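Local coordinates for protein prolyl-tRNA synthetase (Giardia lamblia ATCC 50803, PDB 3IAL) that probably charges tRNA(Pro) with L-proline at the expense of ATP, by way of a prolyl-adenylate intermediate, at residues B[128-131]-B[132-136]; B[309-312]-B[313-316]; B[348-351]-B[352-356]. All coordinates share one frame; numbering follows the deposited sequence.

Contact 1: B[128-131]-B[132-136]; sequences YSMF and SKWVR
Tyr128 O accepts the backbone N-H of Ser132 at 3.1 Å, one turn further along the helix. The Tyr128 ring points the other way: its OH is hydrogen-bonded to His174, and its side chain lies about 6 Å from the bound prolyl-adenylate. Ser129 O takes a weak bond from Lys133 NZ at 3.2 Å; the lysine chain runs straight to CE and bends only at its last torsion (chi4 62°), which folds the ammonium back over the helix. Met130 meets Trp134 twice. Its CB sits 4.0 Å from the centroid of the Trp134 six-membered ring, over the face, in a CH-pi contact. Its O lies 3.4 Å above the same ring system, toward the rim, and accepts from both Lys133 N and Trp134 N. Phe131 meets Trp134 rim to rim, CD1 to CE3 at 3.8 Å, with the planes at 42°. Phe131 O receives Val135 N at 2.8 Å, where the helix ends. Trp134 NE1 bonds Asp39 of the second subunit, whose Arg51 makes a cation-pi contact with the indole. These are the last two turns of helix 124-134, packed on the antiparallel sheet of the class II synthetase core, at the dimer interface.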
ATOM      1  N   TYR B 128      11.196 -18.369  -0.090  1.00 23.11           N
ATOM      2  CA  TYR B 128      11.889 -19.432  -0.821  1.00 23.56           C
ATOM      3  C   TYR B 128      11.272 -20.818  -0.550  1.00 23.28           C
ATOM      4  O   TYR B 128      11.315 -21.683  -1.415  1.00 23.02           O
ATOM      5  CB  TYR B 128      13.401 -19.393  -0.565  1.00 23.71           C
ATOM      6  CG  TYR B 128      14.017 -18.015  -0.799  1.00 24.67           C
ATOM      7  CD1 TYR B 128      13.406 -17.081  -1.647  1.00 24.44           C
ATOM      8  CD2 TYR B 128      15.211 -17.646  -0.175  1.00 20.81           C
ATOM      9  CE1 TYR B 128      13.959 -15.818  -1.849  1.00 24.64           C
ATOM     10  CE2 TYR B 128      15.769 -16.391  -0.375  1.00 21.65           C
ATOM     11  CZ  TYR B 128      15.137 -15.480  -1.213  1.00 21.19           C
ATOM     12  OH  TYR B 128      15.666 -14.230  -1.419  1.00 21.31           O
ATOM     13  N   SER B 129      10.650 -21.003   0.616  1.00 22.94           N
ATOM     14  CA  SER B 129       9.829 -22.190   0.860  1.00 23.76           C
ATOM     15  C   SER B 129       8.681 -22.256  -0.151  1.00 24.49           C
ATOM     16  O   SER B 129       8.322 -23.340  -0.601  1.00 25.11           O
ATOM     17  CB  SER B 129       9.265 -22.201   2.287  1.00 24.87           C
ATOM     18  OG  SER B 129      10.310 -22.236   3.249  1.00 29.93           O
ATOM     19  N   MET B 130       8.108 -21.104  -0.508  1.00 23.02           N
ATOM     20  CA  MET B 130       7.075 -21.070  -1.553  1.00 24.48           C
ATOM     21  C   MET B 130       7.649 -21.152  -2.970  1.00 22.59           C
ATOM     22  O   MET B 130       7.050 -21.786  -3.826  1.00 24.34           O
ATOM     23  CB  MET B 130       6.160 -19.854  -1.399  1.00 24.29           C
ATOM     24  CG  MET B 130       5.405 -19.831  -0.061  1.00 28.36           C
ATOM     25  SD  MET B 130       4.387 -21.299   0.286  1.00 29.48           S
ATOM     26  CE  MET B 130       3.226 -21.197  -1.090  1.00 30.82           C
ATOM     27  N   PHE B 131       8.796 -20.527  -3.229  1.00 23.83           N
ATOM     28  CA  PHE B 131       9.476 -20.691  -4.542  1.00 23.96           C
ATOM     29  C   PHE B 131       9.699 -22.168  -4.882  1.00 23.53           C
ATOM     30  O   PHE B 131       9.618 -22.571  -6.050  1.00 21.53           O
ATOM     31  CB  PHE B 131      10.823 -19.959  -4.565  1.00 24.69           C
ATOM     32  CG  PHE B 131      10.724 -18.459  -4.774  1.00 23.30           C
ATOM     33  CD1 PHE B 131       9.513 -17.770  -4.638  1.00 21.42           C
ATOM     34  CD2 PHE B 131      11.873 -17.728  -5.079  1.00 22.35           C
ATOM     35  CE1 PHE B 131       9.450 -16.385  -4.829  1.00 24.23           C
ATOM     36  CE2 PHE B 131      11.813 -16.343  -5.270  1.00 22.70           C
ATOM     37  CZ  PHE B 131      10.595 -15.673  -5.152  1.00 20.31           C
ATOM     38  N   SER B 132       9.989 -22.963  -3.858  1.00 24.16           N
ATOM     39  CA  SER B 132      10.176 -24.413  -4.003  1.00 24.67           C
ATOM     40  C   SER B 132       8.970 -25.091  -4.645  1.00 24.07           C
ATOM     41  O   SER B 132       9.115 -26.060  -5.380  1.00 24.55           O
ATOM     42  CB  SER B 132      10.436 -25.050  -2.632  1.00 25.89           C
ATOM     43  OG  SER B 132      10.915 -26.378  -2.768  1.00 33.19           O
ATOM     44  N   LYS B 133       7.781 -24.581  -4.344  1.00 26.34           N
ATOM     45  CA  LYS B 133       6.539 -25.088  -4.921  1.00 26.02           C
ATOM     46  C   LYS B 133       6.230 -24.458  -6.283  1.00 24.84           C
ATOM     47  O   LYS B 133       5.777 -25.144  -7.197  1.00 23.83           O
ATOM     48  CB  LYS B 133       5.378 -24.846  -3.951  1.00 26.88           C
ATOM     49  CG  LYS B 133       5.607 -25.444  -2.558  1.00 26.96           C
ATOM     50  CD  LYS B 133       4.436 -25.158  -1.628  1.00 28.80           C
ATOM     51  CE  LYS B 133       4.680 -25.715  -0.231  1.00 30.12           C
ATOM     52  NZ  LYS B 133       5.863 -25.061   0.390  1.00 38.50           N
ATOM     53  N   TRP B 134       6.490 -23.163  -6.426  1.00 23.25           N
ATOM     54  CA  TRP B 134       6.171 -22.446  -7.670  1.00 24.83           C
ATOM     55  C   TRP B 134       7.143 -22.721  -8.827  1.00 26.10           C
ATOM     56  O   TRP B 134       6.793 -22.532  -9.993  1.00 25.12           O
ATOM     57  CB  TRP B 134       6.108 -20.941  -7.417  1.00 25.24           C
ATOM     58  CG  TRP B 134       5.103 -20.523  -6.375  1.00 26.46           C
ATOM     59  CD1 TRP B 134       4.008 -21.224  -5.956  1.00 24.26           C
ATOM     60  CD2 TRP B 134       5.090 -19.290  -5.647  1.00 27.29           C
ATOM     61  NE1 TRP B 134       3.321 -20.508  -5.008  1.00 26.73           N
ATOM     62  CE2 TRP B 134       3.963 -19.316  -4.800  1.00 25.61           C
ATOM     63  CE3 TRP B 134       5.919 -18.159  -5.636  1.00 26.04           C
ATOM     64  CZ2 TRP B 134       3.645 -18.261  -3.951  1.00 27.55           C
ATOM     65  CZ3 TRP B 134       5.604 -17.113  -4.787  1.00 27.69           C
ATOM     66  CH2 TRP B 134       4.480 -17.172  -3.954  1.00 27.14           C
ATOM     67  N   VAL B 135       8.359 -23.146  -8.502  1.00 26.17           N
ATOM     68  CA  VAL B 135       9.404 -23.351  -9.494  1.00 25.38           C
ATOM     69  C   VAL B 135       9.636 -24.844  -9.689  1.00 26.58           C
ATOM     70  O   VAL B 135      10.177 -25.506  -8.813  1.00 27.52           O
ATOM     71  CB  VAL B 135      10.724 -22.694  -9.060  1.00 24.91           C
ATOM     72  CG1 VAL B 135      11.820 -22.963 -10.078  1.00 23.95           C
ATOM     73  CG2 VAL B 135      10.524 -21.194  -8.839  1.00 23.36           C
ATOM     74  N   ARG B 136       9.200 -25.364 -10.835  1.00 25.68           N
ATOM     75  CA  ARG B 136       9.417 -26.773 -11.192  1.00 27.30           C
ATOM     76  C   ARG B 136      10.097 -26.943 -12.555  1.00 26.83           C
ATOM     77  O   ARG B 136      10.804 -27.928 -12.779  1.00 27.52           O
ATOM     78  CB  ARG B 136       8.083 -27.534 -11.145  1.00 28.17           C
ATOM     79  CG  ARG B 136       7.411 -27.538  -9.749  1.00 30.46           C
ATOM     80  CD  ARG B 136       8.256 -28.318  -8.722  1.00 35.49           C
ATOM     81  NE  ARG B 136       7.813 -28.182  -7.331  1.00 33.90           N
ATOM     82  CZ  ARG B 136       6.796 -28.849  -6.785  1.00 38.09           C
ATOM     83  NH1 ARG B 136       6.078 -29.700  -7.509  1.00 42.53           N
ATOM     84  NH2 ARG B 136       6.487 -28.667  -5.505  1.00 36.76           N
TER

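Contact 2: B[309-312]-B[313-316]; sequences CGKK and NNQE
Asn314 lays its CB beside the CB of Lys311, 4.0 Å away, and also 3.5 Å from Lys311 O. The two residues are the ends of a type II beta turn, Lys311 to Asn314. The turn lies in the loop between strand 302-307 and helix 315-334 of the anticodon-binding domain. Its closing bond is weak: Asn314 N reaches Lys311 O at 3.4 Å, with an N-H...O angle of 131°. The side chains add little across the turn. From its CB, the Lys311 chain stretches out in extended form and leads away from the second segment. Lys312 and Asn313 fill the two corners. Asn313 has a positive phi (57°), as the third residue of such a turn commonly does. Its CB comes within 3.1 Å of Lys312 O, a close approach between neighbours in sequence. Asn314 holds the N-cap position of the helix, but its side chain makes no capping bond. ND2 instead bonds the side chain of Gln370, which ties the start of this helix to the start of helix 370-374, just after strand 364-369. Gln315 begins the helix. Its chain bends at chi2 (72°) and swings the amide back toward the turn, leaving NE2 4.2 Å from Lys311 O.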
ATOM      1  N   CYS B 309      -6.827  40.266   2.846  1.00 41.16           N
ATOM      2  CA  CYS B 309      -8.276  40.104   2.950  1.00 42.13           C
ATOM      3  C   CYS B 309      -8.774  40.489   4.346  1.00 44.39           C
ATOM      4  O   CYS B 309      -7.986  40.625   5.286  1.00 43.93           O
ATOM      5  CB  CYS B 309      -8.686  38.671   2.607  1.00 42.47           C
ATOM      6  SG  CYS B 309      -8.400  38.210   0.869  1.00 43.01           S
ATOM      7  N   GLY B 310     -10.085  40.690   4.464  1.00 47.06           N
ATOM      8  CA  GLY B 310     -10.714  41.030   5.740  1.00 47.77           C
ATOM      9  C   GLY B 310     -10.677  42.499   6.136  1.00 48.85           C
ATOM     10  O   GLY B 310     -11.026  42.840   7.267  1.00 49.29           O
ATOM     11  N   LYS B 311     -10.269  43.376   5.218  1.00 49.70           N
ATOM     12  CA  LYS B 311     -10.256  44.819   5.485  1.00 50.78           C
ATOM     13  C   LYS B 311     -11.672  45.397   5.489  1.00 52.43           C
ATOM     14  O   LYS B 311     -12.608  44.778   4.971  1.00 53.12           O
ATOM     15  CB  LYS B 311      -9.388  45.561   4.463  1.00 50.90           C
ATOM     16  CG  LYS B 311      -7.896  45.323   4.653  1.00 51.05           C
ATOM     17  CD  LYS B 311      -7.074  45.823   3.468  1.00 50.53           C
ATOM     18  CE  LYS B 311      -5.664  45.237   3.493  1.00 50.45           C
ATOM     19  NZ  LYS B 311      -4.697  46.016   2.667  1.00 49.97           N
ATOM     20  N   LYS B 312     -11.815  46.588   6.068  1.00 52.58           N
ATOM     21  CA  LYS B 312     -13.126  47.207   6.257  1.00 53.35           C
ATOM     22  C   LYS B 312     -13.759  47.657   4.936  1.00 52.50           C
ATOM     23  O   LYS B 312     -13.144  48.394   4.158  1.00 51.16           O
ATOM     24  CB  LYS B 312     -13.036  48.391   7.232  1.00 54.69           C
ATOM     25  CG  LYS B 312     -13.155  47.987   8.700  1.00 56.57           C
ATOM     26  CD  LYS B 312     -12.939  49.168   9.650  1.00 58.29           C
ATOM     27  CE  LYS B 312     -14.020  50.239   9.518  1.00 59.57           C
ATOM     28  NZ  LYS B 312     -15.401  49.697   9.670  1.00 60.33           N
ATOM     29  N   ASN B 313     -14.992  47.206   4.706  1.00 51.94           N
ATOM     30  CA  ASN B 313     -15.743  47.499   3.481  1.00 51.45           C
ATOM     31  C   ASN B 313     -14.993  47.066   2.223  1.00 49.88           C
ATOM     32  O   ASN B 313     -14.991  47.771   1.215  1.00 49.19           O
ATOM     33  CB  ASN B 313     -16.120  48.987   3.413  1.00 51.61           C
ATOM     34  CG  ASN B 313     -17.021  49.415   4.562  1.00 52.88           C
ATOM     35  OD1 ASN B 313     -17.849  48.635   5.042  1.00 53.03           O
ATOM     36  ND2 ASN B 313     -16.869  50.663   5.001  1.00 51.70           N
ATOM     37  N   ASN B 314     -14.365  45.894   2.298  1.00 49.68           N
ATOM     38  CA  ASN B 314     -13.589  45.348   1.191  1.00 48.05           C
ATOM     39  C   ASN B 314     -14.012  43.908   0.883  1.00 48.78           C
ATOM     40  O   ASN B 314     -13.197  43.083   0.458  1.00 48.74           O
ATOM     41  CB  ASN B 314     -12.091  45.422   1.521  1.00 47.15           C
ATOM     42  CG  ASN B 314     -11.229  45.691   0.297  1.00 44.37           C
ATOM     43  OD1 ASN B 314     -11.591  46.490  -0.567  1.00 40.01           O
ATOM     44  ND2 ASN B 314     -10.078  45.033   0.225  1.00 38.12           N
ATOM     45  N   GLN B 315     -15.300  43.623   1.081  1.00 48.65           N
ATOM     46  CA  GLN B 315     -15.847  42.286   0.859  1.00 48.60           C
ATOM     47  C   GLN B 315     -15.853  41.920  -0.623  1.00 48.73           C
ATOM     48  O   GLN B 315     -15.651  40.757  -0.974  1.00 48.52           O
ATOM     49  CB  GLN B 315     -17.268  42.167   1.430  1.00 49.25           C
ATOM     50  CG  GLN B 315     -17.334  41.979   2.949  1.00 50.40           C
ATOM     51  CD  GLN B 315     -16.987  43.234   3.738  1.00 50.91           C
ATOM     52  OE1 GLN B 315     -17.196  44.357   3.275  1.00 51.18           O
ATOM     53  NE2 GLN B 315     -16.459  43.044   4.942  1.00 50.00           N
ATOM     54  N   GLU B 316     -16.077  42.908  -1.488  1.00 48.11           N
ATOM     55  CA  GLU B 316     -16.101  42.665  -2.932  1.00 47.59           C
ATOM     56  C   GLU B 316     -14.712  42.299  -3.466  1.00 46.60           C
ATOM     57  O   GLU B 316     -14.578  41.363  -4.258  1.00 44.69           O
ATOM     58  CB  GLU B 316     -16.649  43.879  -3.685  1.00 48.38           C
ATOM     59  CG  GLU B 316     -17.120  43.555  -5.100  1.00 48.98           C
ATOM     60  CD  GLU B 316     -17.585  44.776  -5.872  1.00 49.30           C
ATOM     61  OE1 GLU B 316     -18.038  45.759  -5.245  1.00 49.67           O
ATOM     62  OE2 GLU B 316     -17.499  44.749  -7.117  1.00 50.12           O
TER

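Contact 3: B[348-351]-B[352-356]; sequences KSMG and DKLYY
Lys353 reaches back past the start of its own helix to Lys348. Its CB rests 3.6 Å from Met350 O, and CG lies at the same distance from Ser349 O. The chain is extended beyond CG (chi2 -176°), which carries it alongside segment 348-351. CD passes Met350 SD. CE comes 3.7 Å from Lys348 O and also touches the CB of that residue. At the tip, NZ gives a hydrogen bond to a water at 2.6 Å, and this water donates to Lys348 O, so the ammonium and the carbonyl are bridged. Asp343 makes a long, weak ion pair with NZ. The motif is a serine N-cap, here at the head of helix 350-359 in the anticodon-binding domain. Ser349 OG accepts Asp352 N at 3.2 Å in a nearly straight bond. Its chi1 of 78° sets OG between the backbone N and the carbonyl carbon, facing the first turn. Ser349 O then accepts Lys353 N, and the regular helix bonds follow. On another flank, Met350 curls at chi2 and chi3, and its CE meets Leu354 CD2 at 3.8 Å. Both side chains also pack on the central sheet: Met350 on Ile305 and Ile307 of strand 302-307, Leu354 on Arg365 of strand 364-369. Tyr355 directs its ring away from the first turn, and its OH bonds the backbone N of Phe15.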
ATOM      1  N   LYS B 348      -4.773  34.311  11.226  1.00 48.49           N
ATOM      2  CA  LYS B 348      -3.335  34.059  11.359  1.00 47.61           C
ATOM      3  C   LYS B 348      -2.536  35.102  10.580  1.00 43.69           C
ATOM      4  O   LYS B 348      -2.863  35.413   9.440  1.00 41.81           O
ATOM      5  CB  LYS B 348      -2.967  32.666  10.827  1.00 49.16           C
ATOM      6  CG  LYS B 348      -3.738  31.483  11.440  1.00 53.97           C
ATOM      7  CD  LYS B 348      -2.947  30.725  12.513  1.00 57.16           C
ATOM      8  CE  LYS B 348      -2.991  31.418  13.867  1.00 59.53           C
ATOM      9  NZ  LYS B 348      -2.468  30.535  14.951  1.00 60.20           N
ATOM     10  N   SER B 349      -1.477  35.623  11.190  1.00 40.71           N
ATOM     11  CA  SER B 349      -0.576  36.536  10.491  1.00 39.42           C
ATOM     12  C   SER B 349       0.230  35.792   9.421  1.00 38.58           C
ATOM     13  O   SER B 349       0.399  34.575   9.496  1.00 35.59           O
ATOM     14  CB  SER B 349       0.374  37.219  11.478  1.00 38.38           C
ATOM     15  OG  SER B 349       1.429  36.356  11.856  1.00 36.95           O
ATOM     16  N   MET B 350       0.731  36.526   8.434  1.00 38.70           N
ATOM     17  CA  MET B 350       1.583  35.925   7.411  1.00 41.12           C
ATOM     18  C   MET B 350       2.834  35.289   8.007  1.00 41.33           C
ATOM     19  O   MET B 350       3.234  34.209   7.579  1.00 42.76           O
ATOM     20  CB  MET B 350       1.969  36.932   6.320  1.00 42.04           C
ATOM     21  CG  MET B 350       0.904  37.100   5.243  1.00 44.96           C
ATOM     22  SD  MET B 350       0.500  35.546   4.403  1.00 48.11           S
ATOM     23  CE  MET B 350       2.002  35.230   3.494  1.00 41.86           C
ATOM     24  N   GLY B 351       3.435  35.949   8.993  1.00 40.08           N
ATOM     25  CA  GLY B 351       4.596  35.406   9.701  1.00 40.59           C
ATOM     26  C   GLY B 351       4.359  34.009  10.254  1.00 40.35           C
ATOM     27  O   GLY B 351       5.199  33.121  10.092  1.00 40.30           O
ATOM     28  N   ASP B 352       3.214  33.819  10.907  1.00 40.05           N
ATOM     29  CA  ASP B 352       2.851  32.524  11.481  1.00 40.07           C
ATOM     30  C   ASP B 352       2.525  31.496  10.394  1.00 39.47           C
ATOM     31  O   ASP B 352       2.890  30.326  10.521  1.00 36.65           O
ATOM     32  CB  ASP B 352       1.676  32.671  12.454  1.00 41.43           C
ATOM     33  CG  ASP B 352       2.013  33.554  13.656  1.00 46.42           C
ATOM     34  OD1 ASP B 352       3.214  33.754  13.945  1.00 48.85           O
ATOM     35  OD2 ASP B 352       1.072  34.053  14.311  1.00 52.08           O
ATOM     36  N   LYS B 353       1.865  31.930   9.320  1.00 37.99           N
ATOM     37  CA  LYS B 353       1.591  31.029   8.196  1.00 38.09           C
ATOM     38  C   LYS B 353       2.882  30.557   7.542  1.00 37.35           C
ATOM     39  O   LYS B 353       3.048  29.368   7.291  1.00 37.38           O
ATOM     40  CB  LYS B 353       0.716  31.690   7.138  1.00 37.45           C
ATOM     41  CG  LYS B 353      -0.750  31.755   7.486  1.00 39.04           C
ATOM     42  CD  LYS B 353      -1.537  32.335   6.327  1.00 39.77           C
ATOM     43  CE  LYS B 353      -2.916  32.794   6.773  1.00 43.90           C
ATOM     44  NZ  LYS B 353      -3.650  33.501   5.682  1.00 45.90           N
ATOM     45  N   LEU B 354       3.782  31.502   7.272  1.00 36.42           N
ATOM     46  CA  LEU B 354       5.051  31.211   6.618  1.00 36.88           C
ATOM     47  C   LEU B 354       5.906  30.271   7.452  1.00 35.58           C
ATOM     48  O   LEU B 354       6.429  29.303   6.926  1.00 33.25           O
ATOM     49  CB  LEU B 354       5.829  32.499   6.320  1.00 37.39           C
ATOM     50  CG  LEU B 354       5.231  33.420   5.253  1.00 41.24           C
ATOM     51  CD1 LEU B 354       6.250  34.473   4.804  1.00 41.98           C
ATOM     52  CD2 LEU B 354       4.731  32.619   4.068  1.00 41.74           C
ATOM     53  N   TYR B 355       6.039  30.567   8.743  1.00 34.49           N
ATOM     54  CA  TYR B 355       6.716  29.674   9.675  1.00 34.71           C
ATOM     55  C   TYR B 355       6.257  28.231   9.494  1.00 34.26           C
ATOM     56  O   TYR B 355       7.084  27.324   9.364  1.00 32.98           O
ATOM     57  CB  TYR B 355       6.455  30.095  11.130  1.00 35.73           C
ATOM     58  CG  TYR B 355       6.827  29.023  12.133  1.00 34.85           C
ATOM     59  CD1 TYR B 355       8.165  28.785  12.461  1.00 36.45           C
ATOM     60  CD2 TYR B 355       5.852  28.227  12.733  1.00 36.23           C
ATOM     61  CE1 TYR B 355       8.523  27.799  13.370  1.00 36.59           C
ATOM     62  CE2 TYR B 355       6.198  27.227  13.656  1.00 35.56           C
ATOM     63  CZ  TYR B 355       7.537  27.021  13.966  1.00 37.34           C
ATOM     64  OH  TYR B 355       7.903  26.048  14.865  1.00 37.98           O
ATOM     65  N   TYR B 356       4.936  28.038   9.498  1.00 33.59           N
ATOM     66  CA  TYR B 356       4.330  26.710   9.456  1.00 33.88           C
ATOM     67  C   TYR B 356       4.602  25.990   8.132  1.00 35.57           C
ATOM     68  O   TYR B 356       5.040  24.845   8.135  1.00 37.27           O
ATOM     69  CB  TYR B 356       2.820  26.805   9.712  1.00 33.48           C
ATOM     70  CG  TYR B 356       2.070  25.491   9.607  1.00 33.10           C
ATOM     71  CD1 TYR B 356       2.042  24.594  10.672  1.00 35.83           C
ATOM     72  CD2 TYR B 356       1.381  25.150   8.444  1.00 35.31           C
ATOM     73  CE1 TYR B 356       1.351  23.386  10.584  1.00 35.38           C
ATOM     74  CE2 TYR B 356       0.687  23.937   8.340  1.00 37.56           C
ATOM     75  CZ  TYR B 356       0.677  23.064   9.416  1.00 36.65           C
ATOM     76  OH  TYR B 356      -0.007  21.872   9.333  1.00 39.74           O
TER
HETATM   77  O   HOH W   1      -3.298  35.910   6.539  1.00 54.63           O

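In the fold
Contact 1 is buried in the catalytic core, while contacts 2 and 3 lie at the surface of the anticodon-binding domain. Contact 1 is about 41 Å from contact 3 and about 57 Å from contact 2, between nearest atoms, on the other side of the chain's centre. Contacts 2 and 3 are about 8 Å apart at their nearest atoms. Both border strand 302-307: contact 2 follows it in the chain, and contact 3 packs on it. All three sit at helix ends. Contact 1 closes a helix with aromatic packing and a partner subunit. Contact 3 opens one with a side-chain cap and a water bridge. Contact 2 precedes one with a weakly closed turn.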